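PDB 2FFI: 2-pyrone-4,6-dicarboxylic acid hydrolase, putative from Pseudomonas putida, which probably hydrolyses the lactone ring of 2-pyrone-4,6-dicarboxylate, as a member of the amidohydrolase family. Local coordinates for residues H11-I15 / L269-R274; P171-L177 / E210-F214; G192-V198 / Y226-M232; A215-L219 / A257-S261. Residue numbers count along the deposited sequence, not the author numbering.

Contact 1. Residues H11-I15 / L269-R274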
loop_
_atom_site.group_PDB
_atom_site.type_symbol
_atom_site.label_atom_id
_atom_site.label_comp_id
_atom_site.label_asym_id
_atom_site.label_seq_id
_atom_site.Cartn_x
_atom_site.Cartn_y
_atom_site.Cartn_z
ATOM N N HIS A 11 21.865 2.896 -5.474
ATOM C CA HIS A 11 21.946 3.417 -4.105
ATOM C C HIS A 11 20.588 3.570 -3.399
ATOM O O HIS A 11 19.735 4.340 -3.833
ATOM C CB HIS A 11 22.674 4.772 -4.101
ATOM C CG HIS A 11 24.162 4.672 -4.242
ATOM N ND1 HIS A 11 24.992 4.364 -3.182
ATOM C CD2 HIS A 11 24.969 4.834 -5.316
ATOM C CE1 HIS A 11 26.245 4.340 -3.602
ATOM N NE2 HIS A 11 26.259 4.621 -4.893
ATOM N N LEU A 12 20.416 2.837 -2.299
ATOM C CA LEU A 12 19.190 2.864 -1.505
ATOM C C LEU A 12 19.091 4.195 -0.778
ATOM O O LEU A 12 19.508 4.322 0.379
ATOM C CB LEU A 12 19.190 1.710 -0.490
ATOM C CG LEU A 12 18.009 1.515 0.478
ATOM C CD1 LEU A 12 16.775 1.050 -0.259
ATOM C CD2 LEU A 12 18.374 0.497 1.524
ATOM N N THR A 13 18.531 5.187 -1.457
ATOM C CA THR A 13 18.389 6.519 -0.882
ATOM C C THR A 13 17.018 6.718 -0.196
ATOM O O THR A 13 16.948 7.290 0.894
ATOM C CB THR A 13 18.614 7.576 -1.973
ATOM O OG1 THR A 13 18.645 8.874 -1.377
ATOM C CG2 THR A 13 17.512 7.515 -3.016
ATOM N N ALA A 14 15.937 6.254 -0.831
ATOM C CA ALA A 14 14.592 6.344 -0.249
ATOM C C ALA A 14 13.647 5.377 -0.953
ATOM O O ALA A 14 13.789 5.138 -2.154
ATOM C CB ALA A 14 14.056 7.765 -0.330
ATOM N N ILE A 15 12.680 4.838 -0.205
ATOM C CA ILE A 15 11.723 3.860 -0.740
ATOM C C ILE A 15 10.249 4.257 -0.757
ATOM O O ILE A 15 9.658 4.543 0.281
ATOM C CB ILE A 15 11.782 2.523 0.025
ATOM C CG1 ILE A 15 13.217 1.972 0.046
ATOM C CG2 ILE A 15 10.837 1.528 -0.637
ATOM C CD1 ILE A 15 13.439 0.854 1.069
ATOM N N LEU A 269 10.234 7.211 4.855
ATOM C CA LEU A 269 10.735 7.175 3.490
ATOM C C LEU A 269 11.762 6.095 3.221
ATOM O O LEU A 269 12.132 5.865 2.076
ATOM C CB LEU A 269 11.326 8.530 3.128
ATOM C CG LEU A 269 10.506 9.797 3.429
ATOM C CD1 LEU A 269 11.246 10.957 2.779
ATOM C CD2 LEU A 269 9.072 9.718 2.879
ATOM N N LEU A 270 12.202 5.403 4.262
ATOM C CA LEU A 270 13.195 4.373 4.057
ATOM C C LEU A 270 13.186 3.213 5.060
ATOM O O LEU A 270 12.791 2.096 4.727
ATOM C CB LEU A 270 14.577 5.019 4.046
ATOM C CG LEU A 270 15.725 4.070 3.698
ATOM C CD1 LEU A 270 15.684 3.726 2.232
ATOM C CD2 LEU A 270 17.010 4.725 4.046
ATOM N N ASP A 271 13.650 3.483 6.279
ATOM C CA ASP A 271 13.745 2.476 7.333
ATOM C C ASP A 271 12.602 1.483 7.386
ATOM O O ASP A 271 12.813 0.299 7.135
ATOM C CB ASP A 271 13.921 3.165 8.683
ATOM C CG ASP A 271 15.330 3.711 8.874
ATOM O OD1 ASP A 271 16.061 3.811 7.854
ATOM O OD2 ASP A 271 15.702 4.035 10.037
ATOM N N THR A 272 11.403 1.953 7.708
ATOM C CA THR A 272 10.252 1.068 7.763
ATOM C C THR A 272 10.045 0.256 6.491
ATOM O O THR A 272 10.122 -0.963 6.520
ATOM C CB THR A 272 8.970 1.852 8.050
ATOM O OG1 THR A 272 9.121 2.568 9.278
ATOM C CG2 THR A 272 7.789 0.913 8.196
ATOM N N ALA A 273 9.783 0.909 5.369
ATOM C CA ALA A 273 9.556 0.147 4.158
ATOM C C ALA A 273 10.713 -0.791 3.862
ATOM O O ALA A 273 10.505 -1.885 3.340
ATOM C CB ALA A 273 9.323 1.071 2.987
ATOM N N ARG A 274 11.934 -0.376 4.192
ATOM C CA ARG A 274 13.119 -1.210 3.940
ATOM C C ARG A 274 13.098 -2.535 4.708
ATOM O O ARG A 274 13.666 -3.530 4.266
ATOM C CB ARG A 274 14.393 -0.441 4.293
ATOM C CG ARG A 274 15.676 -1.266 4.230
ATOM C CD ARG A 274 16.875 -0.371 4.410
ATOM N NE ARG A 274 16.747 0.404 5.644
ATOM C CZ ARG A 274 16.679 -0.144 6.851
ATOM N NH1 ARG A 274 16.557 0.623 7.925
ATOM N NH2 ARG A 274 16.738 -1.464 6.979
#
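The side chain of Leu270 is the bump on which the N-terminal segment 11-15 folds. Its CD1 sits in a hollow formed by Leu12 and Ile15, 3.7 Å from Leu12 CG and 3.7 Å from Ile15 CG1, with Ala14 CA behind it at 3.8 Å. An inverse gamma turn centred on Leu12 bends the chain so that these residues form a concave cup against one side of the methyl. Ile15 reaches along the helix: its CD1 meets Arg274 CB at 3.6 Å and its CG2 meets Ala273 CB at 4.0 Å. Leu12 CD2 packs against Arg274 CD at 3.4 Å, while Arg274 NH1 forms a salt bridge with Asp271 OD1 (3.2 Å). One polar link fixes the register, the hydrogen bond from Ile15 N to Leu269 O (2.6 Å). The segment entering the first barrel strand, 15-16, thus packs on the last helix, 262-276, closing the TIM barrel where the chain's end regions meet, flanked by strands 56-57 and 231-234 and by Phe279.

Contact 2. Residues P171-L177 / E210-F214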
loop_
_atom_site.group_PDB
_atom_site.type_symbol
_atom_site.label_atom_id
_atom_site.label_comp_id
_atom_site.label_asym_id
_atom_site.label_seq_id
_atom_site.Cartn_x
_atom_site.Cartn_y
_atom_site.Cartn_z
ATOM N N PRO A 171 -9.792 6.794 6.653
ATOM C CA PRO A 171 -10.781 7.349 7.573
ATOM C C PRO A 171 -11.411 8.561 6.895
ATOM O O PRO A 171 -11.113 8.851 5.730
ATOM C CB PRO A 171 -9.931 7.730 8.785
ATOM C CG PRO A 171 -8.692 8.250 8.131
ATOM C CD PRO A 171 -8.435 7.225 7.029
ATOM N N ASP A 172 -12.260 9.268 7.633
ATOM C CA ASP A 172 -12.954 10.459 7.136
ATOM C C ASP A 172 -12.270 11.723 7.670
ATOM O O ASP A 172 -12.424 12.053 8.845
ATOM C CB ASP A 172 -14.407 10.441 7.628
ATOM C CG ASP A 172 -15.418 10.652 6.512
ATOM O OD1 ASP A 172 -15.351 11.695 5.818
ATOM O OD2 ASP A 172 -16.294 9.767 6.341
ATOM N N ALA A 173 -11.536 12.436 6.817
ATOM C CA ALA A 173 -10.835 13.658 7.232
ATOM C C ALA A 173 -11.733 14.650 7.970
ATOM O O ALA A 173 -11.274 15.376 8.857
ATOM C CB ALA A 173 -10.212 14.339 6.027
ATOM N N ARG A 174 -13.006 14.697 7.598
ATOM C CA ARG A 174 -13.933 15.606 8.256
ATOM C C ARG A 174 -14.775 14.840 9.272
ATOM O O ARG A 174 -15.998 14.789 9.157
ATOM C CB ARG A 174 -14.830 16.282 7.214
ATOM C CG ARG A 174 -15.284 15.390 6.055
ATOM C CD ARG A 174 -16.315 16.146 5.239
ATOM N NE ARG A 174 -16.564 15.610 3.908
ATOM C CZ ARG A 174 -16.992 14.380 3.649
ATOM N NH1 ARG A 174 -17.223 13.526 4.636
ATOM N NH2 ARG A 174 -17.205 14.009 2.390
ATOM N N ARG A 175 -14.117 14.246 10.266
ATOM C CA ARG A 175 -14.811 13.458 11.283
ATOM C C ARG A 175 -14.049 13.349 12.599
ATOM O O ARG A 175 -14.623 13.004 13.633
ATOM C CB ARG A 175 -15.092 12.056 10.745
ATOM C CG ARG A 175 -16.468 11.882 10.123
ATOM C CD ARG A 175 -17.536 11.917 11.211
ATOM N NE ARG A 175 -17.365 10.825 12.172
ATOM C CZ ARG A 175 -17.467 10.958 13.492
ATOM N NH1 ARG A 175 -17.739 12.143 14.023
ATOM N NH2 ARG A 175 -17.296 9.904 14.284
ATOM N N GLY A 176 -12.753 13.637 12.557
ATOM C CA GLY A 176 -11.953 13.569 13.767
ATOM C C GLY A 176 -11.251 12.241 13.977
ATOM O O GLY A 176 -11.388 11.318 13.176
ATOM N N LEU A 177 -10.499 12.152 15.067
ATOM C CA LEU A 177 -9.749 10.955 15.404
ATOM C C LEU A 177 -10.602 9.952 16.165
ATOM O O LEU A 177 -10.249 8.785 16.256
ATOM C CB LEU A 177 -8.519 11.323 16.243
ATOM C CG LEU A 177 -7.549 12.341 15.638
ATOM C CD1 LEU A 177 -6.403 12.588 16.598
ATOM C CD2 LEU A 177 -7.027 11.833 14.312
ATOM N N GLU A 210 -8.371 20.183 4.478
ATOM C CA GLU A 210 -8.932 19.465 5.613
ATOM C C GLU A 210 -8.244 18.121 5.786
ATOM O O GLU A 210 -7.923 17.728 6.905
ATOM C CB GLU A 210 -10.430 19.253 5.420
ATOM C CG GLU A 210 -11.282 20.358 6.002
ATOM C CD GLU A 210 -12.687 20.354 5.435
ATOM O OE1 GLU A 210 -13.555 21.045 6.009
ATOM O OE2 GLU A 210 -12.920 19.676 4.407
ATOM N N ASN A 211 -8.021 17.423 4.673
ATOM C CA ASN A 211 -7.366 16.125 4.692
ATOM C C ASN A 211 -5.969 16.324 5.237
ATOM O O ASN A 211 -5.471 15.529 6.037
ATOM C CB ASN A 211 -7.261 15.544 3.278
ATOM C CG ASN A 211 -8.604 15.462 2.569
ATOM O OD1 ASN A 211 -9.592 15.007 3.139
ATOM N ND2 ASN A 211 -8.637 15.890 1.311
ATOM N N LEU A 212 -5.340 17.406 4.792
ATOM C CA LEU A 212 -3.988 17.722 5.202
ATOM C C LEU A 212 -3.944 18.010 6.693
ATOM O O LEU A 212 -2.998 17.623 7.370
ATOM C CB LEU A 212 -3.475 18.911 4.378
ATOM C CG LEU A 212 -1.976 19.223 4.300
ATOM C CD1 LEU A 212 -1.545 19.909 5.584
ATOM C CD2 LEU A 212 -1.176 17.960 4.051
ATOM N N ALA A 213 -4.962 18.676 7.221
ATOM C CA ALA A 213 -4.976 18.969 8.655
ATOM C C ALA A 213 -5.170 17.670 9.434
ATOM O O ALA A 213 -4.575 17.468 10.485
ATOM C CB ALA A 213 -6.097 19.949 8.990
ATOM N N PHE A 214 -6.011 16.786 8.903
ATOM C CA PHE A 214 -6.294 15.516 9.549
ATOM C C PHE A 214 -5.149 14.532 9.363
ATOM O O PHE A 214 -4.879 13.725 10.228
ATOM C CB PHE A 214 -7.606 14.935 9.012
ATOM C CG PHE A 214 -7.918 13.574 9.544
ATOM C CD1 PHE A 214 -7.386 12.438 8.943
ATOM C CD2 PHE A 214 -8.715 13.424 10.672
ATOM C CE1 PHE A 214 -7.649 11.167 9.456
ATOM C CE2 PHE A 214 -8.987 12.160 11.197
ATOM C CZ PHE A 214 -8.451 11.025 10.589
#
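Phe214 lays its ring against the loop 171-177, which curls around it. Ala173 CA stands over one face, 4.1 Å from the ring centroid and 26° off the normal, a CH-pi contact, and Asp172 O lies over the same face. Gly176 O approaches the ring edge, 3.2 Å from Phe214 CE2. Pro171 CG reaches Phe214 CE1 at 3.4 Å, and Leu177 CD2 comes to 3.7 Å from Phe214 CE2, so the loop supplies apolar groups near both ends of its course. Ala173 CB also packs on Phe214 CB at 4.0 Å. The same Ala173 CB lies 3.0 Å from Asn211 OD1; the amide ND2 of Asn211 is bound by Gly206 O. Arg174 NH1 and Asp172 OD1 (2.9 Å) form a salt bridge within the loop. This is structural packing at the periphery of the barrel: the loop that follows strand 163-165 is pinned to the first turns of helix 208-225, with Leu204 touching Ala173 and Phe182 of helix 182-185 touching Pro171 and Leu177.

Contact 3. Residues G192-V198 / Y226-M232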
loop_
_atom_site.group_PDB
_atom_site.type_symbol
_atom_site.label_atom_id
_atom_site.label_comp_id
_atom_site.label_asym_id
_atom_site.label_seq_id
_atom_site.Cartn_x
_atom_site.Cartn_y
_atom_site.Cartn_z
ATOM N N GLY A 192 2.759 -5.580 17.210
ATOM C CA GLY A 192 3.806 -5.106 16.323
ATOM C C GLY A 192 3.749 -5.710 14.939
ATOM O O GLY A 192 4.647 -5.495 14.122
ATOM N N LYS A 193 2.693 -6.472 14.674
ATOM C CA LYS A 193 2.530 -7.116 13.383
ATOM C C LYS A 193 1.606 -6.277 12.495
ATOM O O LYS A 193 1.225 -6.695 11.404
ATOM C CB LYS A 193 1.974 -8.532 13.578
ATOM C CG LYS A 193 2.897 -9.498 14.354
ATOM C CD LYS A 193 3.772 -10.391 13.440
ATOM C CE LYS A 193 2.929 -11.325 12.565
ATOM N NZ LYS A 193 3.732 -12.277 11.747
ATOM N N VAL A 194 1.262 -5.079 12.951
ATOM C CA VAL A 194 0.398 -4.210 12.162
ATOM C C VAL A 194 1.080 -2.937 11.651
ATOM O O VAL A 194 1.620 -2.128 12.417
ATOM C CB VAL A 194 -0.891 -3.849 12.939
ATOM C CG1 VAL A 194 -0.553 -3.467 14.360
ATOM C CG2 VAL A 194 -1.638 -2.722 12.224
ATOM N N TRP A 195 1.052 -2.789 10.328
ATOM C CA TRP A 195 1.646 -1.652 9.643
ATOM C C TRP A 195 0.547 -0.786 9.083
ATOM O O TRP A 195 -0.525 -1.263 8.701
ATOM C CB TRP A 195 2.523 -2.117 8.483
ATOM C CG TRP A 195 3.886 -2.515 8.885
ATOM C CD1 TRP A 195 5.012 -1.748 8.841
ATOM C CD2 TRP A 195 4.273 -3.768 9.437
ATOM N NE1 TRP A 195 6.088 -2.447 9.341
ATOM C CE2 TRP A 195 5.659 -3.688 9.717
ATOM C CE3 TRP A 195 3.584 -4.946 9.735
ATOM C CZ2 TRP A 195 6.366 -4.748 10.269
ATOM C CZ3 TRP A 195 4.286 -6.000 10.289
ATOM C CH2 TRP A 195 5.665 -5.895 10.554
ATOM N N VAL A 196 0.827 0.503 9.025
ATOM C CA VAL A 196 -0.124 1.439 8.493
ATOM C C VAL A 196 0.596 2.365 7.522
ATOM O O VAL A 196 1.648 2.929 7.836
ATOM C CB VAL A 196 -0.769 2.248 9.621
ATOM C CG1 VAL A 196 0.310 2.804 10.518
ATOM C CG2 VAL A 196 -1.625 3.363 9.033
ATOM N N LYS A 197 0.025 2.497 6.329
ATOM C CA LYS A 197 0.595 3.346 5.295
ATOM C C LYS A 197 0.011 4.748 5.312
ATOM O O LYS A 197 -1.208 4.935 5.343
ATOM C CB LYS A 197 0.387 2.734 3.904
ATOM C CG LYS A 197 1.511 1.832 3.459
ATOM C CD LYS A 197 1.519 1.583 1.952
ATOM C CE LYS A 197 0.819 0.284 1.581
ATOM N NZ LYS A 197 1.323 -0.305 0.304
ATOM N N VAL A 198 0.903 5.732 5.315
ATOM C CA VAL A 198 0.513 7.132 5.288
ATOM C C VAL A 198 0.699 7.571 3.827
ATOM O O VAL A 198 1.793 7.902 3.381
ATOM C CB VAL A 198 1.386 7.964 6.271
ATOM C CG1 VAL A 198 2.747 7.328 6.444
ATOM C CG2 VAL A 198 1.526 9.398 5.767
ATOM N N TYR A 226 1.554 3.002 17.202
ATOM C CA TYR A 226 2.239 1.958 16.456
ATOM C C TYR A 226 3.746 2.149 16.414
ATOM O O TYR A 226 4.499 1.174 16.494
ATOM C CB TYR A 226 1.683 1.880 15.037
ATOM C CG TYR A 226 0.307 1.283 14.993
ATOM C CD1 TYR A 226 0.092 -0.023 15.406
ATOM C CD2 TYR A 226 -0.778 2.023 14.545
ATOM C CE1 TYR A 226 -1.173 -0.588 15.370
ATOM C CE2 TYR A 226 -2.053 1.474 14.504
ATOM C CZ TYR A 226 -2.244 0.165 14.914
ATOM O OH TYR A 226 -3.491 -0.404 14.829
ATOM N N GLY A 227 4.175 3.404 16.284
ATOM C CA GLY A 227 5.592 3.713 16.233
ATOM C C GLY A 227 6.070 3.988 14.821
ATOM O O GLY A 227 5.452 3.541 13.857
ATOM N N ALA A 228 7.175 4.721 14.703
ATOM C CA ALA A 228 7.760 5.069 13.408
ATOM C C ALA A 228 8.151 3.841 12.587
ATOM O O ALA A 228 8.087 3.860 11.353
ATOM C CB ALA A 228 8.979 5.952 13.621
ATOM N N GLU A 229 8.565 2.776 13.276
ATOM C CA GLU A 229 8.969 1.536 12.609
ATOM C C GLU A 229 7.769 0.784 12.030
ATOM O O GLU A 229 7.897 -0.345 11.560
ATOM C CB GLU A 229 9.734 0.624 13.587
ATOM C CG GLU A 229 10.472 -0.534 12.889
ATOM C CD GLU A 229 11.307 -1.412 13.826
ATOM O OE1 GLU A 229 12.144 -0.858 14.582
ATOM O OE2 GLU A 229 11.138 -2.659 13.787
ATOM N N ARG A 230 6.604 1.422 12.059
ATOM C CA ARG A 230 5.398 0.799 11.548
ATOM C C ARG A 230 4.629 1.686 10.594
ATOM O O ARG A 230 3.578 1.295 10.099
ATOM C CB ARG A 230 4.495 0.375 12.701
ATOM C CG ARG A 230 5.023 -0.823 13.450
ATOM C CD ARG A 230 4.823 -2.081 12.656
ATOM N NE ARG A 230 5.438 -3.218 13.329
ATOM C CZ ARG A 230 6.748 -3.400 13.424
ATOM N NH1 ARG A 230 7.224 -4.459 14.055
ATOM N NH2 ARG A 230 7.582 -2.529 12.879
ATOM N N LEU A 231 5.156 2.876 10.333
ATOM C CA LEU A 231 4.520 3.800 9.409
ATOM C C LEU A 231 5.431 4.063 8.209
ATOM O O LEU A 231 6.619 4.333 8.372
ATOM C CB LEU A 231 4.198 5.110 10.118
ATOM C CG LEU A 231 2.990 5.074 11.064
ATOM C CD1 LEU A 231 3.288 4.163 12.212
ATOM C CD2 LEU A 231 2.672 6.473 11.598
HETATM N N MSE A 232 4.878 3.972 7.003
HETATM C CA MSE A 232 5.665 4.214 5.799
HETATM C C MSE A 232 4.893 5.070 4.807
HETATM O O MSE A 232 3.668 4.977 4.713
HETATM C CB MSE A 232 6.048 2.899 5.128
HETATM C CG MSE A 232 4.905 2.208 4.441
HETATM SE SE MSE A 232 5.201 0.306 4.371
HETATM C CE MSE A 232 3.956 -0.182 5.740
#
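Val196 and Leu231 pack side by side on one face of the sheet, CG1 to CG 3.6 Å, with Tyr226 beside them, its CD2 4.2 Å from Val196 CG1. Leu219 and Leu222 of helix 208-225 and Leu268 of helix 262-276 cover Leu231. On the face that carries Lys197 and Met232 (a selenomethionine), Met232 CG lies 3.6 Å from Lys197 CG, and Met232 CE reaches Trp195 CD1 at 3.6 Å; the Lys197 amine continues to a salt bridge with Glu141. The backbones run parallel, Val196 bridging to Leu231 and Lys197 to Met232. Val196 N donates to Arg230 O (3.1 Å) and Val198 N to Met232 O (2.9 Å), whereas the bond from Met232 N to Val196 O is weak (3.5 Å). These strands form a beta-alpha-beta crossover through helix 208-225, built from the beta-alpha units that repeat round a TIM barrel. Towards the strand starts, the Arg230 guanidinium stacks flat on Trp195, centres 4.1 Å apart and planes at 16°. The arginine then clasps the loop before strand 194-199: Arg230 NE and NH1 both donate to Gly192 O, at 2.5 and 2.8 Å, while NH2 binds Glu229 O at 2.6 Å.

Contact 4. Residues A215-L219 / A257-S261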
loop_
_atom_site.group_PDB
_atom_site.type_symbol
_atom_site.label_atom_id
_atom_site.label_comp_id
_atom_site.label_asym_id
_atom_site.label_seq_id
_atom_site.Cartn_x
_atom_site.Cartn_y
_atom_site.Cartn_z
ATOM N N ALA A 215 -4.490 14.598 8.220
ATOM C CA ALA A 215 -3.364 13.722 7.962
ATOM C C ALA A 215 -2.289 14.029 9.002
ATOM O O ALA A 215 -1.560 13.144 9.451
ATOM C CB ALA A 215 -2.824 13.956 6.559
ATOM N N ARG A 216 -2.210 15.295 9.393
ATOM C CA ARG A 216 -1.235 15.753 10.379
ATOM C C ARG A 216 -1.520 15.179 11.757
ATOM O O ARG A 216 -0.631 14.673 12.432
ATOM C CB ARG A 216 -1.248 17.286 10.440
ATOM C CG ARG A 216 -0.301 17.886 11.462
ATOM C CD ARG A 216 1.119 17.412 11.216
ATOM N NE ARG A 216 2.091 18.149 12.019
ATOM C CZ ARG A 216 2.324 19.451 11.892
ATOM N NH1 ARG A 216 3.229 20.037 12.663
ATOM N NH2 ARG A 216 1.658 20.163 10.990
ATOM N N GLN A 217 -2.773 15.273 12.170
ATOM C CA GLN A 217 -3.192 14.759 13.464
ATOM C C GLN A 217 -3.080 13.235 13.481
ATOM O O GLN A 217 -2.560 12.647 14.428
ATOM C CB GLN A 217 -4.642 15.174 13.728
ATOM C CG GLN A 217 -4.870 16.676 13.721
ATOM C CD GLN A 217 -4.249 17.361 14.925
ATOM O OE1 GLN A 217 -4.234 18.592 15.017
ATOM N NE2 GLN A 217 -3.737 16.563 15.865
ATOM N N ALA A 218 -3.570 12.611 12.414
ATOM C CA ALA A 218 -3.559 11.159 12.267
ATOM C C ALA A 218 -2.166 10.570 12.435
ATOM O O ALA A 218 -1.992 9.568 13.127
ATOM C CB ALA A 218 -4.137 10.765 10.904
ATOM N N LEU A 219 -1.179 11.200 11.801
ATOM C CA LEU A 219 0.200 10.745 11.881
ATOM C C LEU A 219 0.666 10.742 13.321
ATOM O O LEU A 219 1.104 9.721 13.838
ATOM C CB LEU A 219 1.122 11.654 11.067
ATOM C CG LEU A 219 2.132 10.950 10.153
ATOM C CD1 LEU A 219 3.012 11.985 9.488
ATOM C CD2 LEU A 219 2.961 9.962 10.942
ATOM N N ALA A 257 4.713 18.820 3.798
ATOM C CA ALA A 257 3.794 19.645 4.573
ATOM C C ALA A 257 3.455 19.080 5.947
ATOM O O ALA A 257 3.238 19.844 6.887
ATOM C CB ALA A 257 2.504 19.888 3.781
ATOM N N LEU A 258 3.387 17.757 6.067
ATOM C CA LEU A 258 3.068 17.130 7.345
ATOM C C LEU A 258 3.961 17.694 8.433
ATOM O O LEU A 258 3.559 17.777 9.590
ATOM C CB LEU A 258 3.262 15.615 7.262
ATOM C CG LEU A 258 2.331 14.841 6.323
ATOM C CD1 LEU A 258 2.762 13.385 6.271
ATOM C CD2 LEU A 258 0.903 14.962 6.806
ATOM N N GLY A 259 5.180 18.075 8.054
ATOM C CA GLY A 259 6.114 18.632 9.012
ATOM C C GLY A 259 6.681 17.588 9.941
ATOM O O GLY A 259 6.637 17.744 11.161
ATOM N N CYS A 260 7.212 16.521 9.351
ATOM C CA CYS A 260 7.795 15.423 10.112
ATOM C C CYS A 260 9.256 15.704 10.407
ATOM O O CYS A 260 9.997 16.151 9.528
ATOM C CB CYS A 260 7.699 14.117 9.324
ATOM S SG CYS A 260 6.017 13.642 8.917
ATOM N N SER A 261 9.668 15.445 11.647
ATOM C CA SER A 261 11.057 15.653 12.043
ATOM C C SER A 261 11.959 14.766 11.186
ATOM O O SER A 261 11.512 13.764 10.639
ATOM C CB SER A 261 11.247 15.308 13.520
ATOM O OG SER A 261 11.032 13.935 13.767
#
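Helix 208-225 meets the end of helix 248-258 through a small set of side chains whose conformations bring their tips together. Leu258, with chi1 m and chi2 t, extends its two methyl groups towards the opposing helix: CD2 rests 3.9 Å from Ala215 CB, and CD1 lies 3.5 Å from Leu219 CD1. Leu219 has an extended chi2 but a chi1 of -134°, between the usual wells. In this setting its CD1 also meets Cys260 SG at 3.5 Å, the sulfur being directed there by an m rotamer. Leu219 therefore touches both Leu258 and Cys260, bridging the region where helix 248-258 gives way to the turn. Between them Gly259 leaves the helical conformation with positive phi (73°), turning the chain towards the next helix, for which Ser261 occupies the N-cap position.

Arg216 starts from a t chi1, bends at chi2 (p), and straightens at chi3 (t), a path that carries its guanidinium over the end of helix 248-258. Leu258 O lies over a face of that group, 2.9 Å from Arg216 NE, but the angle is too poor for a hydrogen bond. The chemistry is thus mainly apolar, with Ala215, Leu219 and Leu258 buried between the helices; the exposed arginine adds its positive charge near a helix C-terminus, where carbonyl oxygens gather, without a directional bond to them.

In the fold
All four contacts belong to one TIM-barrel domain. Contact 1 joins residues far apart in sequence, and the other three are nested inside the loop it closes, so the chain's two end regions meet. Contact 3 pairs strands 194-199 and 231-234; helix 208-225, which connects them, carries one side of contacts 2 and 4, whose centres are about 12 Å apart. Along the chain contact 3 crosses both, while contact 2 closes before contact 4 opens. Contact 3 touches contact 4 through Leu231 and Leu219, and contact 1 through Thr272, at centre distances of about 14 Å each. Contacts 1 and 2 lie farthest apart, about 27 Å between centres. Sheet, outer helices and chain ends are thereby packed continuously.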